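Local coordinates for protein glyceraldehyde-3-phosphate dehydrogenase (Sulfolobus solfataricus, PDB 1B7G) that catalyses the phosphorylating oxidation of D-glyceraldehyde 3-phosphate in glycolysis, using NADP in marked preference to NAD, at residues A[275-281]-A[294-299]; A[144-149]-A[197-201]; A[20-26]-A[309-313]. The protein carries 1 engineered substitution. All coordinates share one frame. Numbering follows the deposited sequence.

Contact 1. Residues A[275-281]-A[294-299]; sequences IPEVMIF and LMYAVH
Three backbone hydrogen bonds tie strand 278-281 to strand 294-298, the paired ends of an antiparallel beta hairpin in the mixed sheet of the catalytic domain: Met279 N to Ala297 O (3.1 Å), Ala297 N to Met279 O (2.8 Å) and Phe281 N to Met295 O (3.0 Å). Met279 and Ala297 form the hydrogen-bonded pair (CA-CA 4.9 Å); Ile280 and Tyr296 form the adjoining non-hydrogen-bonded pair (CA-CA 4.2 Å). The strand axes approach to 4.5 Å, their N-to-C directions 146° apart. Before residue 278 a water bridges instead, donating to Ile275 O (2.7 Å) and Glu277 O (2.9 Å) and accepting from His299 N (2.8 Å). Ile275 N donates to His299 ND1 (3.2 Å); His299 NE2 is hydrogen-bonded to Glu301.

On the face carrying Met279, which helix 258-267 covers, small Ala297 brings its CB to 4.0 Å from Met279 CB. Met295 SD makes an oblique Met-aromatic contact 4.9 Å from the centroid of the Phe281 ring. Val298 points away from 275-281 and lies beside catalytic His219 and Asn140 of the phosphate site. Tyr296, chi1 p, on the other face, rests on Leu144 and Thr147; Val278 CG1 makes a CH-pi contact over the Tyr296 ring, 3.9 Å from the centroid.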
loop_
_atom_site.group_PDB
_atom_site.type_symbol
_atom_site.label_atom_id
_atom_site.label_comp_id
_atom_site.label_asym_id
_atom_site.label_seq_id
_atom_site.Cartn_x
_atom_site.Cartn_y
_atom_site.Cartn_z
ATOM N N ILE A 275 -5.789 -7.559 2.409
ATOM C CA ILE A 275 -7.004 -7.855 3.173
ATOM C C ILE A 275 -7.582 -9.130 2.546
ATOM O O ILE A 275 -8.410 -9.082 1.621
ATOM C CB ILE A 275 -8.057 -6.775 3.175
ATOM C CG1 ILE A 275 -7.564 -5.432 3.749
ATOM C CG2 ILE A 275 -9.354 -7.188 3.884
ATOM C CD1 ILE A 275 -8.576 -4.310 3.568
ATOM N N PRO A 276 -7.167 -10.289 3.062
ATOM C CA PRO A 276 -7.551 -11.553 2.489
ATOM C C PRO A 276 -8.990 -11.972 2.775
ATOM O O PRO A 276 -9.457 -12.992 2.244
ATOM C CB PRO A 276 -6.585 -12.567 3.082
ATOM C CG PRO A 276 -5.615 -11.806 3.932
ATOM C CD PRO A 276 -6.140 -10.427 4.142
ATOM N N GLU A 277 -9.658 -11.333 3.704
ATOM C CA GLU A 277 -11.010 -11.638 4.088
ATOM C C GLU A 277 -12.066 -11.049 3.133
ATOM O O GLU A 277 -11.830 -9.964 2.585
ATOM C CB GLU A 277 -11.295 -11.066 5.479
ATOM C CG GLU A 277 -10.323 -11.611 6.565
ATOM C CD GLU A 277 -9.038 -10.819 6.687
ATOM O OE1 GLU A 277 -8.851 -9.826 5.938
ATOM O OE2 GLU A 277 -8.185 -11.188 7.539
ATOM N N VAL A 278 -13.218 -11.683 3.050
ATOM C CA VAL A 278 -14.347 -11.113 2.261
ATOM C C VAL A 278 -14.875 -9.942 3.052
ATOM O O VAL A 278 -15.084 -10.116 4.268
ATOM C CB VAL A 278 -15.455 -12.166 2.022
ATOM C CG1 VAL A 278 -16.706 -11.573 1.356
ATOM C CG2 VAL A 278 -14.918 -13.267 1.107
ATOM N N MET A 279 -15.008 -8.742 2.459
ATOM C CA MET A 279 -15.399 -7.545 3.174
ATOM C C MET A 279 -16.882 -7.207 2.959
ATOM O O MET A 279 -17.228 -6.611 1.926
ATOM C CB MET A 279 -14.550 -6.337 2.742
ATOM C CG MET A 279 -13.104 -6.362 3.212
ATOM S SD MET A 279 -11.991 -5.430 2.137
ATOM C CE MET A 279 -11.566 -6.598 0.913
ATOM N N ILE A 280 -17.759 -7.686 3.837
ATOM C CA ILE A 280 -19.195 -7.483 3.648
ATOM C C ILE A 280 -19.634 -6.161 4.265
ATOM O O ILE A 280 -19.342 -5.874 5.427
ATOM C CB ILE A 280 -20.031 -8.621 4.257
ATOM C CG1 ILE A 280 -19.720 -9.939 3.543
ATOM C CG2 ILE A 280 -21.532 -8.287 4.181
ATOM C CD1 ILE A 280 -20.380 -11.159 4.117
ATOM N N PHE A 281 -20.310 -5.347 3.455
ATOM C CA PHE A 281 -20.854 -4.076 3.943
ATOM C C PHE A 281 -22.081 -4.342 4.790
ATOM O O PHE A 281 -23.103 -4.825 4.287
ATOM C CB PHE A 281 -21.181 -3.149 2.738
ATOM C CG PHE A 281 -19.872 -2.678 2.122
ATOM C CD1 PHE A 281 -19.210 -3.451 1.188
ATOM C CD2 PHE A 281 -19.316 -1.480 2.555
ATOM C CE1 PHE A 281 -18.029 -3.009 0.645
ATOM C CE2 PHE A 281 -18.107 -1.039 2.022
ATOM C CZ PHE A 281 -17.474 -1.818 1.085
ATOM N N LEU A 294 -26.930 -8.586 -0.303
ATOM C CA LEU A 294 -25.806 -7.889 0.330
ATOM C C LEU A 294 -24.717 -7.581 -0.703
ATOM O O LEU A 294 -24.675 -8.102 -1.836
ATOM C CB LEU A 294 -25.252 -8.653 1.537
ATOM C CG LEU A 294 -24.763 -10.082 1.258
ATOM C CD1 LEU A 294 -23.318 -10.089 0.819
ATOM C CD2 LEU A 294 -24.967 -10.954 2.507
ATOM N N MET A 295 -23.740 -6.758 -0.333
ATOM C CA MET A 295 -22.623 -6.502 -1.258
ATOM C C MET A 295 -21.318 -6.597 -0.474
ATOM O O MET A 295 -21.295 -6.368 0.757
ATOM C CB MET A 295 -22.772 -5.070 -1.872
ATOM C CG MET A 295 -22.730 -4.048 -0.739
ATOM S SD MET A 295 -22.594 -2.383 -1.314
ATOM C CE MET A 295 -24.165 -2.005 -1.986
ATOM N N TYR A 296 -20.246 -6.924 -1.175
ATOM C CA TYR A 296 -18.956 -7.057 -0.486
ATOM C C TYR A 296 -17.817 -6.715 -1.419
ATOM O O TYR A 296 -17.939 -6.772 -2.667
ATOM C CB TYR A 296 -18.856 -8.469 0.156
ATOM C CG TYR A 296 -19.042 -9.656 -0.753
ATOM C CD1 TYR A 296 -18.011 -10.083 -1.602
ATOM C CD2 TYR A 296 -20.204 -10.389 -0.761
ATOM C CE1 TYR A 296 -18.190 -11.179 -2.420
ATOM C CE2 TYR A 296 -20.380 -11.504 -1.559
ATOM C CZ TYR A 296 -19.377 -11.881 -2.411
ATOM O OH TYR A 296 -19.562 -12.950 -3.248
ATOM N N ALA A 297 -16.677 -6.364 -0.790
ATOM C CA ALA A 297 -15.452 -6.150 -1.544
ATOM C C ALA A 297 -14.543 -7.367 -1.489
ATOM O O ALA A 297 -14.573 -8.137 -0.502
ATOM C CB ALA A 297 -14.681 -4.914 -1.039
ATOM N N VAL A 298 -13.706 -7.569 -2.494
ATOM C CA VAL A 298 -12.759 -8.679 -2.522
ATOM C C VAL A 298 -11.358 -8.144 -2.873
ATOM O O VAL A 298 -11.198 -7.505 -3.906
ATOM C CB VAL A 298 -13.138 -9.737 -3.560
ATOM C CG1 VAL A 298 -12.143 -10.878 -3.624
ATOM C CG2 VAL A 298 -14.563 -10.310 -3.306
ATOM N N HIS A 299 -10.381 -8.353 -2.000
ATOM C CA HIS A 299 -9.004 -7.949 -2.320
ATOM C C HIS A 299 -8.350 -9.077 -3.084
ATOM O O HIS A 299 -7.874 -10.076 -2.495
ATOM C CB HIS A 299 -8.192 -7.553 -1.085
ATOM C CG HIS A 299 -6.791 -7.111 -1.467
ATOM N ND1 HIS A 299 -5.675 -7.478 -0.761
ATOM C CD2 HIS A 299 -6.336 -6.378 -2.498
ATOM C CE1 HIS A 299 -4.593 -6.997 -1.331
ATOM N NE2 HIS A 299 -4.974 -6.291 -2.391
HETATM O O HOH W 1 -10.367 -10.194 0.098
#

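Contact 2. Residues A[144-149]-A[197-201]; sequences LLRTIC and VNSVI
Leu145 overlaps three side chains of the facing segment at once: its CD2 lies 3.9 Å from Val197 CG1 and 3.7 Å from Ile201 CD1, while its CD1 presses to 3.4 Å from Val200 CG2. A long, forked leucine suits this place because its end spreads over all three side chains, with both methyls against Val200. It adopts the m,t rotamer and stands on a regular helix, residues 144-149, with Ile148 N hydrogen-bonded to Leu144 O (2.9 Å) and Cys149 N to Leu145 O (2.8 Å).

The facing chain is the C-terminal part of helix 193-198 and what follows it. Val200 N (3.0 Å) and Ile201 N (2.7 Å) are both hydrogen-bonded to Val197 O, and Asn198 ND2 donates to Ile201 O (2.9 Å). The CA-to-CB bonds of Val197, Val200 and Ile201 all point toward the helix. The nearest pair of CA atoms is Leu145 and Val197, 6.5 Å apart.

No hydrogen bond crosses; the contact is apolar packing that buries 301 Å². Leu144 CD1 meets Val197 CG2 (3.9 Å), and Ile148 CD1 meets Val197 CG1 (4.0 Å). Ile201, m,t, brings its CD1 to 3.8 Å from Ile148 CG2 and 3.7 Å from Cys149 SG. That sulfur is in a disulfide with Cys123, so the isoleucine methyl packs beside a covalent crosslink between helices 139-152 and 121-128.

Helix 139-152 begins at Cys139, the probable nucleophile, and helix 193-198 at His193 of the phosphate site. Their packing continues against strand 157-167, which Leu144 and Ile148 touch, and against helix 121-128, whose Cys123 touches both Leu145 and Val200.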
loop_
_atom_site.group_PDB
_atom_site.type_symbol
_atom_site.label_atom_id
_atom_site.label_comp_id
_atom_site.label_asym_id
_atom_site.label_seq_id
_atom_site.Cartn_x
_atom_site.Cartn_y
_atom_site.Cartn_z
ATOM N N LEU A 144 -17.304 -15.882 -3.299
ATOM C CA LEU A 144 -18.705 -16.373 -3.380
ATOM C C LEU A 144 -18.881 -17.657 -2.535
ATOM O O LEU A 144 -19.851 -17.798 -1.811
ATOM C CB LEU A 144 -19.027 -16.642 -4.834
ATOM C CG LEU A 144 -19.434 -15.488 -5.777
ATOM C CD1 LEU A 144 -19.199 -15.933 -7.207
ATOM C CD2 LEU A 144 -20.901 -15.118 -5.571
ATOM N N LEU A 145 -17.934 -18.600 -2.607
ATOM C CA LEU A 145 -17.995 -19.825 -1.823
ATOM C C LEU A 145 -17.929 -19.601 -0.325
ATOM O O LEU A 145 -18.752 -20.188 0.394
ATOM C CB LEU A 145 -16.890 -20.815 -2.245
ATOM C CG LEU A 145 -17.170 -21.398 -3.645
ATOM C CD1 LEU A 145 -15.941 -22.104 -4.186
ATOM C CD2 LEU A 145 -18.411 -22.287 -3.550
ATOM N N ARG A 146 -17.062 -18.717 0.163
ATOM C CA ARG A 146 -17.009 -18.459 1.590
ATOM C C ARG A 146 -18.364 -17.904 2.063
ATOM O O ARG A 146 -18.774 -18.208 3.162
ATOM C CB ARG A 146 -15.931 -17.484 2.028
ATOM C CG ARG A 146 -14.500 -17.964 1.647
ATOM C CD ARG A 146 -13.566 -16.963 2.391
ATOM N NE ARG A 146 -12.169 -17.304 2.090
ATOM C CZ ARG A 146 -11.193 -16.389 2.069
ATOM N NH1 ARG A 146 -11.449 -15.121 2.402
ATOM N NH2 ARG A 146 -9.975 -16.800 1.760
ATOM N N THR A 147 -18.921 -16.975 1.268
ATOM C CA THR A 147 -20.201 -16.377 1.672
ATOM C C THR A 147 -21.316 -17.425 1.613
ATOM O O THR A 147 -22.024 -17.530 2.603
ATOM C CB THR A 147 -20.531 -15.178 0.737
ATOM O OG1 THR A 147 -19.397 -14.290 0.751
ATOM C CG2 THR A 147 -21.800 -14.498 1.161
ATOM N N ILE A 148 -21.415 -18.210 0.573
ATOM C CA ILE A 148 -22.458 -19.235 0.426
ATOM C C ILE A 148 -22.325 -20.369 1.451
ATOM O O ILE A 148 -23.302 -20.732 2.130
ATOM C CB ILE A 148 -22.443 -19.847 -0.984
ATOM C CG1 ILE A 148 -22.709 -18.869 -2.129
ATOM C CG2 ILE A 148 -23.475 -20.986 -1.037
ATOM C CD1 ILE A 148 -22.339 -19.440 -3.493
ATOM N N CYS A 149 -21.132 -20.927 1.648
ATOM C CA CYS A 149 -20.995 -22.007 2.672
ATOM C C CYS A 149 -21.209 -21.508 4.074
ATOM O O CYS A 149 -21.964 -22.142 4.851
ATOM C CB CYS A 149 -19.703 -22.774 2.492
ATOM S SG CYS A 149 -19.520 -23.572 0.915
ATOM N N VAL A 197 -18.119 -22.012 -9.073
ATOM C CA VAL A 197 -18.768 -22.293 -7.789
ATOM C C VAL A 197 -19.303 -23.740 -7.769
ATOM O O VAL A 197 -19.222 -24.497 -6.760
ATOM C CB VAL A 197 -19.874 -21.285 -7.536
ATOM C CG1 VAL A 197 -20.879 -21.664 -6.439
ATOM C CG2 VAL A 197 -19.373 -19.878 -7.166
ATOM N N ASN A 198 -19.916 -24.136 -8.887
ATOM C CA ASN A 198 -20.477 -25.464 -9.059
ATOM C C ASN A 198 -19.426 -26.573 -9.102
ATOM O O ASN A 198 -19.740 -27.751 -8.894
ATOM C CB ASN A 198 -21.270 -25.513 -10.380
ATOM C CG ASN A 198 -22.699 -25.011 -10.238
ATOM O OD1 ASN A 198 -23.242 -24.503 -11.223
ATOM N ND2 ASN A 198 -23.299 -25.195 -9.095
ATOM N N SER A 199 -18.155 -26.259 -9.332
ATOM C CA SER A 199 -17.088 -27.250 -9.268
ATOM C C SER A 199 -16.814 -27.617 -7.797
ATOM O O SER A 199 -16.123 -28.580 -7.499
ATOM C CB SER A 199 -15.794 -26.640 -9.831
ATOM O OG SER A 199 -15.208 -25.732 -8.886
ATOM N N VAL A 200 -17.370 -26.845 -6.898
ATOM C CA VAL A 200 -17.237 -26.910 -5.459
ATOM C C VAL A 200 -18.547 -27.296 -4.797
ATOM O O VAL A 200 -18.632 -28.278 -4.062
ATOM C CB VAL A 200 -16.772 -25.532 -4.942
ATOM C CG1 VAL A 200 -16.761 -25.407 -3.428
ATOM C CG2 VAL A 200 -15.376 -25.221 -5.492
ATOM N N ILE A 201 -19.629 -26.625 -5.179
ATOM C CA ILE A 201 -20.982 -26.977 -4.731
ATOM C C ILE A 201 -21.771 -27.420 -5.962
ATOM O O ILE A 201 -22.366 -26.604 -6.678
ATOM C CB ILE A 201 -21.690 -25.794 -4.065
ATOM C CG1 ILE A 201 -20.812 -25.171 -2.987
ATOM C CG2 ILE A 201 -23.037 -26.238 -3.469
ATOM C CD1 ILE A 201 -21.446 -23.990 -2.268
#

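Contact 3. Residues A[20-26]-A[309-313]; sequences IIKQPDM and IDAIR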
loop_
_atom_site.group_PDB
_atom_site.type_symbol
_atom_site.label_atom_id
_atom_site.label_comp_id
_atom_site.label_asym_id
_atom_site.label_seq_id
_atom_site.Cartn_x
_atom_site.Cartn_y
_atom_site.Cartn_z
ATOM N N ILE A 20 4.053 -19.469 3.372
ATOM C CA ILE A 20 4.712 -20.755 3.572
ATOM C C ILE A 20 5.824 -20.606 4.627
ATOM O O ILE A 20 5.890 -21.377 5.585
ATOM C CB ILE A 20 5.323 -21.244 2.270
ATOM C CG1 ILE A 20 4.195 -21.719 1.328
ATOM C CG2 ILE A 20 6.347 -22.381 2.480
ATOM C CD1 ILE A 20 4.692 -21.887 -0.079
ATOM N N ILE A 21 6.538 -19.485 4.527
ATOM C CA ILE A 21 7.551 -19.121 5.491
ATOM C C ILE A 21 6.949 -18.977 6.872
ATOM O O ILE A 21 7.553 -19.459 7.851
ATOM C CB ILE A 21 8.321 -17.837 5.108
ATOM C CG1 ILE A 21 9.043 -18.070 3.796
ATOM C CG2 ILE A 21 9.314 -17.481 6.218
ATOM C CD1 ILE A 21 9.796 -16.906 3.193
ATOM N N LYS A 22 5.741 -18.454 6.998
ATOM C CA LYS A 22 5.122 -18.299 8.300
ATOM C C LYS A 22 4.502 -19.568 8.855
ATOM O O LYS A 22 4.058 -19.534 10.013
ATOM C CB LYS A 22 4.069 -17.177 8.267
ATOM C CG LYS A 22 4.695 -15.833 7.902
ATOM C CD LYS A 22 3.609 -14.754 7.959
ATOM C CE LYS A 22 4.224 -13.367 7.793
ATOM N NZ LYS A 22 3.176 -12.331 7.982
ATOM N N GLN A 23 4.421 -20.662 8.125
ATOM C CA GLN A 23 3.766 -21.858 8.678
ATOM C C GLN A 23 4.775 -22.630 9.550
ATOM O O GLN A 23 5.929 -22.757 9.135
ATOM C CB GLN A 23 3.282 -22.743 7.546
ATOM C CG GLN A 23 2.132 -22.179 6.705
ATOM C CD GLN A 23 1.080 -21.453 7.482
ATOM O OE1 GLN A 23 0.279 -22.035 8.224
ATOM N NE2 GLN A 23 1.079 -20.106 7.380
ATOM N N PRO A 24 4.341 -23.174 10.664
ATOM C CA PRO A 24 5.220 -23.967 11.532
ATOM C C PRO A 24 5.583 -25.313 10.946
ATOM O O PRO A 24 6.614 -25.902 11.334
ATOM C CB PRO A 24 4.407 -24.154 12.807
ATOM C CG PRO A 24 2.990 -24.058 12.349
ATOM C CD PRO A 24 2.993 -23.034 11.233
ATOM N N ASP A 25 4.771 -25.859 10.047
ATOM C CA ASP A 25 4.987 -27.205 9.523
ATOM C C ASP A 25 5.403 -27.252 8.095
ATOM O O ASP A 25 5.342 -28.287 7.394
ATOM C CB ASP A 25 3.694 -28.047 9.719
ATOM C CG ASP A 25 2.491 -27.400 9.014
ATOM O OD1 ASP A 25 2.484 -26.177 8.784
ATOM O OD2 ASP A 25 1.533 -28.124 8.716
ATOM N N MET A 26 5.804 -26.093 7.544
ATOM C CA MET A 26 6.246 -26.074 6.167
ATOM C C MET A 26 7.580 -25.342 6.038
ATOM O O MET A 26 7.843 -24.418 6.805
ATOM C CB MET A 26 5.189 -25.291 5.329
ATOM C CG MET A 26 3.809 -25.900 5.368
ATOM S SD MET A 26 2.678 -25.120 4.149
ATOM C CE MET A 26 1.149 -25.872 4.626
ATOM N N ILE A 309 -2.604 -22.334 1.413
ATOM C CA ILE A 309 -1.975 -22.996 2.565
ATOM C C ILE A 309 -2.795 -24.192 3.028
ATOM O O ILE A 309 -2.283 -25.327 3.194
ATOM C CB ILE A 309 -1.709 -22.014 3.706
ATOM C CG1 ILE A 309 -0.786 -20.876 3.292
ATOM C CG2 ILE A 309 -1.081 -22.790 4.897
ATOM C CD1 ILE A 309 0.503 -21.299 2.599
ATOM N N ASP A 310 -4.118 -24.049 3.150
ATOM C CA ASP A 310 -4.959 -25.192 3.529
ATOM C C ASP A 310 -4.949 -26.293 2.507
ATOM O O ASP A 310 -4.998 -27.500 2.856
ATOM C CB ASP A 310 -6.385 -24.716 3.814
ATOM C CG ASP A 310 -6.457 -23.806 5.010
ATOM O OD1 ASP A 310 -5.708 -24.077 5.985
ATOM O OD2 ASP A 310 -7.246 -22.833 5.012
ATOM N N ALA A 311 -4.907 -25.936 1.215
ATOM C CA ALA A 311 -4.898 -26.890 0.149
ATOM C C ALA A 311 -3.653 -27.797 0.294
ATOM O O ALA A 311 -3.744 -28.985 -0.027
ATOM C CB ALA A 311 -4.954 -26.287 -1.244
ATOM N N ILE A 312 -2.520 -27.206 0.649
ATOM C CA ILE A 312 -1.313 -28.017 0.866
ATOM C C ILE A 312 -1.621 -29.060 1.939
ATOM O O ILE A 312 -1.404 -30.242 1.756
ATOM C CB ILE A 312 -0.122 -27.153 1.311
ATOM C CG1 ILE A 312 0.411 -26.342 0.120
ATOM C CG2 ILE A 312 0.984 -28.020 1.897
ATOM C CD1 ILE A 312 1.218 -25.106 0.481
ATOM N N ARG A 313 -2.215 -28.634 3.039
ATOM C CA ARG A 313 -2.530 -29.550 4.126
ATOM C C ARG A 313 -3.516 -30.616 3.722
ATOM O O ARG A 313 -3.301 -31.790 4.084
ATOM C CB ARG A 313 -2.979 -28.773 5.370
ATOM C CG ARG A 313 -1.886 -27.858 5.875
ATOM C CD ARG A 313 -1.798 -27.842 7.403
ATOM N NE ARG A 313 -0.765 -26.892 7.836
ATOM C CZ ARG A 313 -0.945 -25.582 7.963
ATOM N NH1 ARG A 313 -2.135 -25.000 7.710
ATOM N NH2 ARG A 313 0.107 -24.870 8.352
#
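Met26 fills the apolar centre, its unbranched side chain carrying the terminal methyl against residues 309-313 of helix 304-315: CE lies 3.5 Å from Ile312 CG2 and 3.8 Å from Ile309 CG2. Beside it Ile20 CG1 meets Ile309 CD1 at 3.9 Å. Ile309 and Ile312 are three positions apart, so both point toward the 20-26 segment, and the beta-branched chains give it a broad hydrocarbon surface. Strand 2-7 adds to this packing, with Val4 touching both Ile20 and Ile312.

Farther out, Met26 CE also lies over one face of the Arg313 guanidinium and 3.8 Å from Arg313 CG, while acidic and amide groups take up the guanidinium edge. Asp25 grips it with both oxygens, Arg313 NH2 to OD1 at 2.7 Å and Arg313 NE to OD2 at 2.8 Å, a two-pronged salt bridge. Arg313 NH2 also donates to Gln23 OE1 at 2.8 Å. Arg313 NH1 turns instead to Thr328 and Ser324 of helix 321-331.

Residues 20-26 span the end of the first helix and the turn into strand 26-32, the first beta-alpha-beta crossover of the Rossmann-type nucleotide-binding domain; helix 304-315, from far along the chain, packs back upon it.

Along the chain, residues 144-149 and 197-201 meet first, then 275-281 and 294-299, and both contacts lie inside the long loop closed by contact 3, which joins residues near the two ends of the sequence. Contacts 1 and 2 are neighbours in the catalytic domain, their centres about 15 Å apart: helix 139-152 lies against the hairpin, with Arg146 NH1 2.9 Å from Pro276 O and Leu144 CD2 3.4 Å from Tyr296 OH. Contact 3 stands apart, its centre about 24 Å from that of contact 1 and about 23 Å from that of contact 2. Helix 304-315, following strand 291-298, thus returns the chain from the catalytic sheet to the nucleotide-binding domain.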